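Local coordinates for protein elongation factor G (PDB 2DY1) that binds GTP with a magnesium ion and, as in other elongation factors G, probably acts as a GTPase promoting translocation in protein synthesis, at residues Val454-Thr459 with Ala526-Met531; Lys462-Gln467 with Met564-Pro569; His477-Asp482 with Asp546-Ala551; Glu573-Leu578 with His645-Pro650. All coordinates share one frame; numbering follows the deposited sequence.

Contact 1. Residues Val454-Thr459 with Ala526-Met531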
# COMPACT_ATOMS: atom_id res chain seq x y z
N VAL A 454 12.09 -0.05 22.17
CA VAL A 454 11.06 0.89 22.59
C VAL A 454 11.71 2.20 23.02
O VAL A 454 12.70 2.20 23.74
CB VAL A 454 10.24 0.33 23.77
CG1 VAL A 454 9.27 1.38 24.30
CG2 VAL A 454 9.46 -0.90 23.31
N PRO A 455 11.15 3.32 22.56
CA PRO A 455 11.72 4.62 22.94
C PRO A 455 11.26 5.08 24.32
O PRO A 455 10.41 5.97 24.45
CB PRO A 455 11.24 5.54 21.81
CG PRO A 455 9.90 4.96 21.49
CD PRO A 455 10.16 3.47 21.48
N TYR A 456 11.81 4.45 25.35
CA TYR A 456 11.48 4.81 26.73
C TYR A 456 11.96 6.23 26.98
O TYR A 456 12.84 6.75 26.28
CB TYR A 456 12.17 3.87 27.71
CG TYR A 456 11.63 2.47 27.70
CD1 TYR A 456 10.38 2.18 28.23
CD2 TYR A 456 12.36 1.44 27.11
CE1 TYR A 456 9.86 0.88 28.18
CE2 TYR A 456 11.85 0.14 27.06
CZ TYR A 456 10.60 -0.13 27.59
OH TYR A 456 10.10 -1.41 27.51
N ARG A 457 11.38 6.88 27.98
CA ARG A 457 11.79 8.22 28.32
C ARG A 457 11.80 8.33 29.83
O ARG A 457 11.56 7.34 30.52
CB ARG A 457 10.85 9.25 27.69
CG ARG A 457 11.00 9.24 26.17
CD ARG A 457 10.41 10.44 25.50
NE ARG A 457 10.58 10.33 24.06
CZ ARG A 457 9.83 10.98 23.18
NH1 ARG A 457 8.88 11.78 23.62
NH2 ARG A 457 10.00 10.78 21.88
N GLU A 458 12.11 9.52 30.33
CA GLU A 458 12.16 9.72 31.77
C GLU A 458 11.55 11.06 32.13
O GLU A 458 11.38 11.92 31.27
CB GLU A 458 13.61 9.71 32.25
CG GLU A 458 14.34 8.40 32.03
CD GLU A 458 15.80 8.47 32.43
OE1 GLU A 458 16.13 9.27 33.33
OE2 GLU A 458 16.61 7.71 31.85
N THR A 459 11.19 11.22 33.40
CA THR A 459 10.65 12.48 33.88
C THR A 459 10.92 12.58 35.37
O THR A 459 11.58 11.70 35.94
CB THR A 459 9.15 12.64 33.57
OG1 THR A 459 8.77 14.01 33.77
CG2 THR A 459 8.30 11.74 34.47
N ALA A 526 17.99 5.96 33.56
CA ALA A 526 18.44 4.87 32.70
C ALA A 526 18.95 5.37 31.35
O ALA A 526 19.01 4.62 30.38
CB ALA A 526 17.30 3.88 32.50
N GLY A 527 19.30 6.65 31.29
CA GLY A 527 19.84 7.22 30.06
C GLY A 527 18.90 7.52 28.89
O GLY A 527 19.37 7.72 27.77
N PHE A 528 17.60 7.56 29.13
CA PHE A 528 16.63 7.85 28.07
C PHE A 528 16.30 9.35 28.04
O PHE A 528 16.55 10.05 29.03
CB PHE A 528 15.35 7.06 28.31
CG PHE A 528 15.51 5.57 28.16
CD1 PHE A 528 15.38 4.73 29.25
CD2 PHE A 528 15.76 5.02 26.91
CE1 PHE A 528 15.49 3.35 29.10
CE2 PHE A 528 15.86 3.64 26.75
CZ PHE A 528 15.73 2.80 27.85
N PRO A 529 15.76 9.87 26.91
CA PRO A 529 15.43 11.30 26.84
C PRO A 529 14.49 11.69 27.97
O PRO A 529 13.58 10.93 28.32
CB PRO A 529 14.76 11.43 25.47
CG PRO A 529 15.47 10.37 24.65
CD PRO A 529 15.48 9.21 25.62
N VAL A 530 14.70 12.88 28.54
CA VAL A 530 13.88 13.35 29.64
C VAL A 530 12.83 14.34 29.16
O VAL A 530 13.10 15.18 28.30
CB VAL A 530 14.74 14.05 30.73
CG1 VAL A 530 13.89 14.33 31.98
CG2 VAL A 530 15.95 13.19 31.08
N MET A 531 11.63 14.22 29.72
CA MET A 531 10.53 15.10 29.37
C MET A 531 9.70 15.44 30.60
O MET A 531 10.00 15.00 31.72
CB MET A 531 9.62 14.42 28.32
CG MET A 531 9.01 13.09 28.78
SD MET A 531 7.84 12.38 27.57
CE MET A 531 8.36 13.19 26.13
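Glu458 reaches out of strand 457-460 and gathers the turning backbone of 526-531 with its carboxylate. Its CB passes 4.1 Å from Pro529 O, and CG then lies equally far from Phe528 O and Phe528 CB. With CD anti to CA (chi2 176°), the chain runs on extended to the tip. There OE2 accepts from Ala526 N at 2.8 Å and from Phe528 N at 2.9 Å, the two amides coming from opposite faces of the carboxylate plane. The other oxygen, OE1, takes Leu525 N, so three amides of the loop share one buried acid, whose negative charge they would probably stabilise. An alanine here would probably leave the amides of Ala526 and Phe528 without their acceptor and let the loop shift.

The backbones meet in a single bridge: Glu458 N bonds to Pro529 O, and Met531 N returns a bond to Glu458 O at 2.8 Å. One residue on, Thr459 OG1, anti to its backbone N (chi1 -166°), donates to Met531 O at 2.6 Å. Toward the other end Tyr456 CB stands over the centre of the Phe528 ring, 3.5 Å from the centroid, a CH-pi contact. The two rings lie oblique at 57°, and Arg661 makes a cation-pi contact with Phe528.

Strand 457-460 also bonds to strand 569-583 through Leu572 and Val570, while Val530 leans on Phe560 and Met564. The loop between helix 509-520 and strand 533-541 therefore touches both the sheet of strands 457-460 and 569-583 and, through Val530, helix 549-566.

Contact 2. Residues Lys462-Gln467 with Met564-Pro569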
# COMPACT_ATOMS: atom_id res chain seq x y z
N LYS A 462 9.33 15.24 41.69
CA LYS A 462 9.37 16.29 42.69
C LYS A 462 10.29 17.44 42.30
O LYS A 462 11.19 17.29 41.46
CB LYS A 462 9.78 15.73 44.06
CG LYS A 462 11.22 15.28 44.17
CD LYS A 462 11.51 14.77 45.59
CE LYS A 462 12.96 14.32 45.75
NZ LYS A 462 13.27 13.89 47.14
N VAL A 463 10.03 18.60 42.90
CA VAL A 463 10.82 19.79 42.62
C VAL A 463 12.19 19.67 43.26
O VAL A 463 12.34 19.07 44.33
CB VAL A 463 10.13 21.05 43.18
CG1 VAL A 463 11.00 22.27 42.91
CG2 VAL A 463 8.76 21.22 42.54
N ALA A 464 13.19 20.24 42.60
CA ALA A 464 14.54 20.24 43.11
C ALA A 464 15.30 21.39 42.47
O ALA A 464 14.92 21.89 41.41
CB ALA A 464 15.23 18.91 42.81
N GLU A 465 16.37 21.84 43.12
CA GLU A 465 17.16 22.92 42.57
C GLU A 465 18.59 22.82 43.03
O GLU A 465 18.90 22.19 44.05
CB GLU A 465 16.56 24.28 42.94
CG GLU A 465 16.69 24.65 44.41
CD GLU A 465 16.01 25.96 44.75
OE1 GLU A 465 16.40 26.56 45.78
OE2 GLU A 465 15.10 26.40 44.00
N GLY A 466 19.48 23.42 42.26
CA GLY A 466 20.87 23.35 42.59
C GLY A 466 21.74 24.07 41.60
O GLY A 466 21.27 24.69 40.64
N GLN A 467 23.04 23.93 41.81
CA GLN A 467 24.00 24.64 41.01
C GLN A 467 24.84 23.81 40.07
O GLN A 467 25.23 22.68 40.37
CB GLN A 467 24.93 25.42 41.95
CG GLN A 467 26.00 26.23 41.26
CD GLN A 467 26.97 26.85 42.26
OE1 GLN A 467 27.33 26.22 43.25
NE2 GLN A 467 27.40 28.08 42.00
N MET A 564 18.27 16.85 38.37
CA MET A 564 17.32 15.79 38.03
C MET A 564 17.43 14.61 39.00
O MET A 564 16.43 13.98 39.33
CB MET A 564 17.55 15.29 36.60
CG MET A 564 16.62 14.14 36.25
SD MET A 564 16.90 13.47 34.61
CE MET A 564 15.68 12.11 34.65
N ALA A 565 18.64 14.33 39.46
CA ALA A 565 18.85 13.22 40.39
C ALA A 565 18.18 13.44 41.74
O ALA A 565 17.88 12.48 42.47
CB ALA A 565 20.34 12.99 40.58
N GLU A 566 17.94 14.70 42.10
CA GLU A 566 17.30 15.02 43.36
C GLU A 566 15.81 15.21 43.14
O GLU A 566 15.06 15.45 44.09
CB GLU A 566 17.87 16.33 43.93
CG GLU A 566 19.39 16.45 43.84
CD GLU A 566 19.90 17.82 44.28
OE1 GLU A 566 21.13 18.04 44.21
OE2 GLU A 566 19.08 18.67 44.68
N ALA A 567 15.37 15.08 41.90
CA ALA A 567 13.97 15.30 41.57
C ALA A 567 13.10 14.05 41.42
O ALA A 567 12.04 14.10 40.79
CB ALA A 567 13.88 16.15 40.31
N HIS A 568 13.53 12.95 42.04
CA HIS A 568 12.80 11.69 41.98
C HIS A 568 12.40 11.29 40.56
O HIS A 568 11.22 11.32 40.19
CB HIS A 568 11.57 11.74 42.88
CG HIS A 568 10.99 10.40 43.18
ND1 HIS A 568 10.06 9.79 42.37
CD2 HIS A 568 11.27 9.51 44.16
CE1 HIS A 568 9.78 8.58 42.84
NE2 HIS A 568 10.51 8.39 43.93
N PRO A 569 13.39 10.93 39.75
CA PRO A 569 13.19 10.52 38.36
C PRO A 569 12.45 9.19 38.26
O PRO A 569 12.60 8.31 39.12
CB PRO A 569 14.62 10.45 37.82
CG PRO A 569 15.44 10.14 39.03
CD PRO A 569 14.82 11.01 40.07
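Lys462 N donates to Ala567 O at 3.1 Å, the one hydrogen bond between the two segments. It is straight at the hydrogen (162°), yet the donor stands well above the carbonyl plane, about 50° out of it. Close by, Ala567 CB comes within 3.1 Å of Lys462 O. Ala567 is itself tied back to the preceding helical turn, its N bonding to Met564 O.

The Lys462 side chain works through its carbons. Its CG lies between the backbone N and carbonyl carbon (chi1 70°), which sets it 3.6 Å from Ala567 C. The His568 side chain crosses there at about a right angle, with His568 CB 3.8 Å from Lys462 CG. Farther out, Lys462 CE comes to 2.9 Å from Glu566 O, a tight carbon-oxygen approach, while NZ stays 3.9 Å from that oxygen.

Ala464 supplies the inner, buried part. Its CB points toward 564-569 and rests 3.9 Å from Glu566 CB and 4.0 Å from Ala567 CB, with Glu566 O alongside. Glu465, its CB directed away from 564-569, forms a salt bridge with Arg486.

Small residues thus let the C-terminal part of helix 549-566 lie close on strand 464-474, an outer strand of a four-stranded mixed sheet. A helix laid on one face of such a sheet fits the S5-like fold to which domain IV of elongation factor G belongs.

Contact 3. Residues His477-Asp482 with Asp546-Ala551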
# COMPACT_ATOMS: atom_id res chain seq x y z
N HIS A 477 43.77 31.28 28.26
CA HIS A 477 42.36 31.65 28.32
C HIS A 477 41.57 30.65 29.15
O HIS A 477 41.69 29.44 28.97
CB HIS A 477 41.80 31.72 26.89
CG HIS A 477 42.61 32.60 25.99
ND1 HIS A 477 42.74 33.96 26.18
CD2 HIS A 477 43.39 32.30 24.92
CE1 HIS A 477 43.55 34.46 25.27
NE2 HIS A 477 43.96 33.47 24.50
N GLY A 478 40.77 31.17 30.08
CA GLY A 478 39.98 30.32 30.95
C GLY A 478 38.50 30.21 30.60
O GLY A 478 38.04 30.78 29.62
N GLN A 479 37.77 29.47 31.42
CA GLN A 479 36.34 29.27 31.23
C GLN A 479 35.58 29.48 32.52
O GLN A 479 36.06 29.10 33.59
CB GLN A 479 36.05 27.86 30.72
CG GLN A 479 36.34 27.64 29.25
CD GLN A 479 35.52 28.54 28.35
OE1 GLN A 479 35.88 28.78 27.20
NE2 GLN A 479 34.41 29.05 28.87
N TYR A 480 34.39 30.08 32.43
CA TYR A 480 33.59 30.27 33.62
C TYR A 480 32.10 30.34 33.32
O TYR A 480 31.66 31.16 32.52
CB TYR A 480 34.04 31.54 34.36
CG TYR A 480 33.29 31.80 35.64
CD1 TYR A 480 32.06 32.48 35.64
CD2 TYR A 480 33.78 31.35 36.86
CE1 TYR A 480 31.36 32.69 36.81
CE2 TYR A 480 33.08 31.55 38.05
CZ TYR A 480 31.87 32.22 38.02
OH TYR A 480 31.18 32.41 39.18
N GLY A 481 31.35 29.43 33.95
CA GLY A 481 29.91 29.38 33.82
C GLY A 481 29.34 29.04 35.18
O GLY A 481 29.84 28.14 35.85
N ASP A 482 28.29 29.74 35.61
CA ASP A 482 27.71 29.50 36.92
C ASP A 482 26.21 29.65 36.76
O ASP A 482 25.70 30.75 36.48
CB ASP A 482 28.26 30.53 37.91
CG ASP A 482 27.65 30.42 39.28
OD1 ASP A 482 27.92 31.32 40.10
OD2 ASP A 482 26.92 29.44 39.56
N ASP A 546 36.50 35.37 31.25
CA ASP A 546 36.40 33.93 31.04
C ASP A 546 35.07 33.29 30.66
O ASP A 546 35.05 32.11 30.30
CB ASP A 546 36.92 33.21 32.28
CG ASP A 546 38.34 33.60 32.62
OD1 ASP A 546 38.91 34.44 31.90
OD2 ASP A 546 38.87 33.06 33.62
N SER A 547 33.97 34.04 30.74
CA SER A 547 32.68 33.45 30.40
C SER A 547 32.45 33.28 28.90
O SER A 547 32.87 34.11 28.09
CB SER A 547 31.54 34.26 31.04
OG SER A 547 31.40 33.86 32.38
N SER A 548 31.75 32.21 28.53
CA SER A 548 31.48 31.93 27.12
C SER A 548 30.23 31.07 26.99
O SER A 548 29.67 30.63 27.99
CB SER A 548 32.64 31.15 26.50
OG SER A 548 32.73 29.86 27.07
N ASP A 549 29.81 30.80 25.76
CA ASP A 549 28.64 29.95 25.54
C ASP A 549 28.96 28.53 25.98
O ASP A 549 28.14 27.86 26.60
CB ASP A 549 28.22 29.96 24.08
CG ASP A 549 27.67 31.31 23.64
OD1 ASP A 549 27.05 32.00 24.47
OD2 ASP A 549 27.86 31.67 22.46
N LEU A 550 30.17 28.06 25.66
CA LEU A 550 30.56 26.70 26.04
C LEU A 550 30.56 26.53 27.55
O LEU A 550 30.06 25.52 28.06
CB LEU A 550 31.96 26.37 25.48
CG LEU A 550 32.59 25.07 26.00
CD1 LEU A 550 31.79 23.87 25.51
CD2 LEU A 550 34.05 24.97 25.54
N ALA A 551 31.14 27.49 28.27
CA ALA A 551 31.19 27.43 29.72
C ALA A 551 29.78 27.39 30.28
O ALA A 551 29.51 26.65 31.24
CB ALA A 551 31.93 28.63 30.27
O HOH W 1 34.84 28.92 24.89
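Ser547 OG donates to Tyr480 O at 2.7 Å, approaching from above the carbonyl plane, 39° out of it. The same hydroxyl oxygen is bonded to His543 N, so it ties strand 477-489 to the turn that precedes the helix. Ser548 does the neighbouring job at the N-cap: its OG, folded in over its own main chain (chi1 68°), accepts from Ala551 N at 3.1 Å in a nearly straight bond (168°). The bent side chain of Gln479 is modelled close to that cap. NE2 is placed 2.6 Å from Ser548 OG, but it crowds a neighbouring atom, so this bond is doubtful in detail. A water lies between Gln479 OE1 and Ser548 OG, though its short approach to OE1 shares the uncertainty of that amide.

Between the backbones, Tyr480 N makes only a weak, bent bond to Asp546 O at 3.0 Å, helped by a CA-H...O contact from Gln479 CA to the same oxygen.

Outside the polar bonds, apolar contacts are few between these segments: Tyr480 CB touches Asp546 CB at 3.9 Å. Ala551 CB packs against Tyr480 O at 3.4 Å, and Ser547 OG meets the edge of the Tyr480 ring in its plane, 3.6 Å from CD1. That ring is fixed farther off, its OH on Ser541 OG and His543 set edge-to-face. Two glycines open the way: a CB on Gly478 would run into Asp546 OD2, and one on Gly481 into Ala551 O, which lies 3.8 Å from Gly481 CA.

The start of helix 549-566 therefore meets the strand in a largely polar junction, Ser547 OG joining Tyr480 O to the loop and Ser548 OG capping the helix through Ala551 N.

Contact 4. Residues Glu573-Leu578 with His645-Pro650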
# COMPACT_ATOMS: atom_id res chain seq x y z
N GLU A 573 7.00 4.97 29.47
CA GLU A 573 6.96 4.13 28.27
C GLU A 573 5.84 4.62 27.38
O GLU A 573 4.86 5.20 27.85
CB GLU A 573 6.74 2.65 28.64
CG GLU A 573 5.35 2.33 29.16
CD GLU A 573 5.21 0.85 29.50
OE1 GLU A 573 5.63 0.02 28.68
OE2 GLU A 573 4.67 0.53 30.58
N PRO A 574 5.96 4.39 26.06
CA PRO A 574 4.87 4.87 25.22
C PRO A 574 3.64 3.96 25.27
O PRO A 574 3.76 2.74 25.27
CB PRO A 574 5.50 4.95 23.83
CG PRO A 574 6.58 3.94 23.88
CD PRO A 574 7.14 4.04 25.27
N ILE A 575 2.47 4.60 25.34
CA ILE A 575 1.19 3.91 25.38
C ILE A 575 0.48 4.18 24.05
O ILE A 575 0.47 5.32 23.58
CB ILE A 575 0.30 4.45 26.53
CG1 ILE A 575 0.99 4.22 27.88
CG2 ILE A 575 -1.08 3.78 26.50
CD1 ILE A 575 1.42 2.79 28.13
N TYR A 576 -0.09 3.15 23.45
CA TYR A 576 -0.78 3.30 22.18
C TYR A 576 -2.26 2.97 22.27
O TYR A 576 -2.69 2.23 23.16
CB TYR A 576 -0.13 2.38 21.12
CG TYR A 576 1.13 2.94 20.48
CD1 TYR A 576 2.22 3.32 21.26
CD2 TYR A 576 1.20 3.15 19.10
CE1 TYR A 576 3.36 3.90 20.68
CE2 TYR A 576 2.32 3.72 18.51
CZ TYR A 576 3.39 4.10 19.31
OH TYR A 576 4.48 4.72 18.73
N ARG A 577 -3.04 3.56 21.37
CA ARG A 577 -4.46 3.25 21.29
C ARG A 577 -4.56 2.09 20.30
O ARG A 577 -4.04 2.20 19.19
CB ARG A 577 -5.31 4.47 20.85
CG ARG A 577 -4.73 5.53 19.88
CD ARG A 577 -5.85 6.52 19.51
NE ARG A 577 -5.48 7.86 19.01
CZ ARG A 577 -4.82 8.78 19.71
NH1 ARG A 577 -4.42 8.52 20.95
NH2 ARG A 577 -4.60 9.98 19.19
N LEU A 578 -5.15 0.98 20.73
CA LEU A 578 -5.26 -0.20 19.89
C LEU A 578 -6.71 -0.55 19.59
O LEU A 578 -7.51 -0.79 20.49
CB LEU A 578 -4.56 -1.39 20.58
CG LEU A 578 -4.34 -2.76 19.92
CD1 LEU A 578 -5.17 -3.80 20.63
CD2 LEU A 578 -4.66 -2.72 18.43
N HIS A 645 0.15 8.38 24.48
CA HIS A 645 0.87 9.21 25.43
C HIS A 645 1.90 8.36 26.14
O HIS A 645 1.94 7.15 25.96
CB HIS A 645 -0.11 9.76 26.48
CG HIS A 645 -0.73 8.68 27.32
ND1 HIS A 645 -1.72 7.85 26.85
CD2 HIS A 645 -0.43 8.26 28.57
CE1 HIS A 645 -2.01 6.95 27.78
NE2 HIS A 645 -1.24 7.17 28.83
N TYR A 646 2.74 9.00 26.95
CA TYR A 646 3.73 8.29 27.74
C TYR A 646 3.15 8.11 29.13
O TYR A 646 2.41 8.96 29.62
CB TYR A 646 5.05 9.07 27.84
CG TYR A 646 6.03 8.76 26.73
CD1 TYR A 646 5.92 9.36 25.47
CD2 TYR A 646 7.03 7.81 26.92
CE1 TYR A 646 6.78 9.02 24.43
CE2 TYR A 646 7.91 7.46 25.89
CZ TYR A 646 7.77 8.06 24.65
OH TYR A 646 8.62 7.70 23.64
N ALA A 647 3.47 6.99 29.77
CA ALA A 647 2.98 6.74 31.12
C ALA A 647 4.09 6.10 31.90
O ALA A 647 4.99 5.49 31.33
CB ALA A 647 1.75 5.83 31.08
N GLU A 648 4.04 6.24 33.22
CA GLU A 648 5.06 5.65 34.06
C GLU A 648 5.02 4.13 33.94
O GLU A 648 3.94 3.52 33.93
CB GLU A 648 4.83 6.08 35.52
CG GLU A 648 4.65 7.59 35.68
CD GLU A 648 4.40 8.03 37.12
OE1 GLU A 648 4.33 7.16 38.02
OE2 GLU A 648 4.27 9.25 37.35
N VAL A 649 6.20 3.53 33.85
CA VAL A 649 6.33 2.08 33.74
C VAL A 649 6.11 1.45 35.12
O VAL A 649 6.70 1.90 36.11
CB VAL A 649 7.74 1.71 33.24
CG1 VAL A 649 7.92 0.19 33.24
CG2 VAL A 649 7.96 2.27 31.84
N PRO A 650 5.26 0.42 35.20
CA PRO A 650 5.03 -0.21 36.51
C PRO A 650 6.36 -0.48 37.21
O PRO A 650 7.33 -0.93 36.58
CB PRO A 650 4.28 -1.48 36.13
CG PRO A 650 3.41 -0.99 35.00
CD PRO A 650 4.38 -0.16 34.17
O HOH W 2 2.67 2.22 31.71
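Tyr646 and Pro574 lie side by side on one face of the sheet, pointing the same way. Pro574 CB stands over the face of the tyrosine ring, 4.2 Å from its centroid and 20° off the normal, while Pro574 CD touches Tyr646 CE2 at 3.6 Å. At the tip of the ring, Tyr646 OH hydrogen-bonds to Pro455 O. An alanine in place of Tyr646 would probably leave that carbonyl without its mate and open a gap beside Pro574.

The other face carries a second pair side by side and pointing the same way, Ile575 and His645. Ile575 CB sits over the imidazole, displaced toward the rim and 3.9 Å from its centroid, with CG2 3.5 Å from His645 CE1. Ile575 CG1 adds a contact of 3.7 Å with Ala647 CB.

Glu573 is turned differently, crossing Val649 at about a right angle. Its first torsion (chi1 70°) sets Glu573 CG beside Val649 CG2 at 3.7 Å, and Glu573 CB meets the same methyl closer still. OE2 ends near Pro650, forms a salt bridge with Arg598, and is linked by a water to Glu648 O.

The backbones form an antiparallel ladder, two bonds each for Glu573 with Ala647 and Ile575 with His645. Ile575 N to His645 O is 2.7 Å, the return bond from His645 N to Ile575 O 3.2 Å. Pro574 falls at the non-hydrogen-bonded pair, where its missing N-H costs nothing across the ladder. The ladder pairs the first and last strands of a ferredoxin-like C-terminal domain: main-chain bonds set the register, ring-to-aliphatic contacts lie on both faces, and the acid charge is met at one end.

How the contacts relate
From the N terminus, 454-459 opens first, then 462-467 and 477-482. Contact 1 closes at 526-531, contact 3 at 546-551 and contact 2 at 564-569. Contact 3 therefore lies wholly within the loop of contact 2, whereas contact 1 crosses both. Contacts 2 and 3 fasten the two ends of helix 549-566 to neighbouring strands of the domain IV sheet, and Gln467 probably bonds to Asp482 between them. Contact 4 follows in series, within the C-terminal domain. Contact 1 touches contact 4 through the sheet shared by strands 457-460 and 569-583, and touches contact 2 through Met564, so it links the two domains.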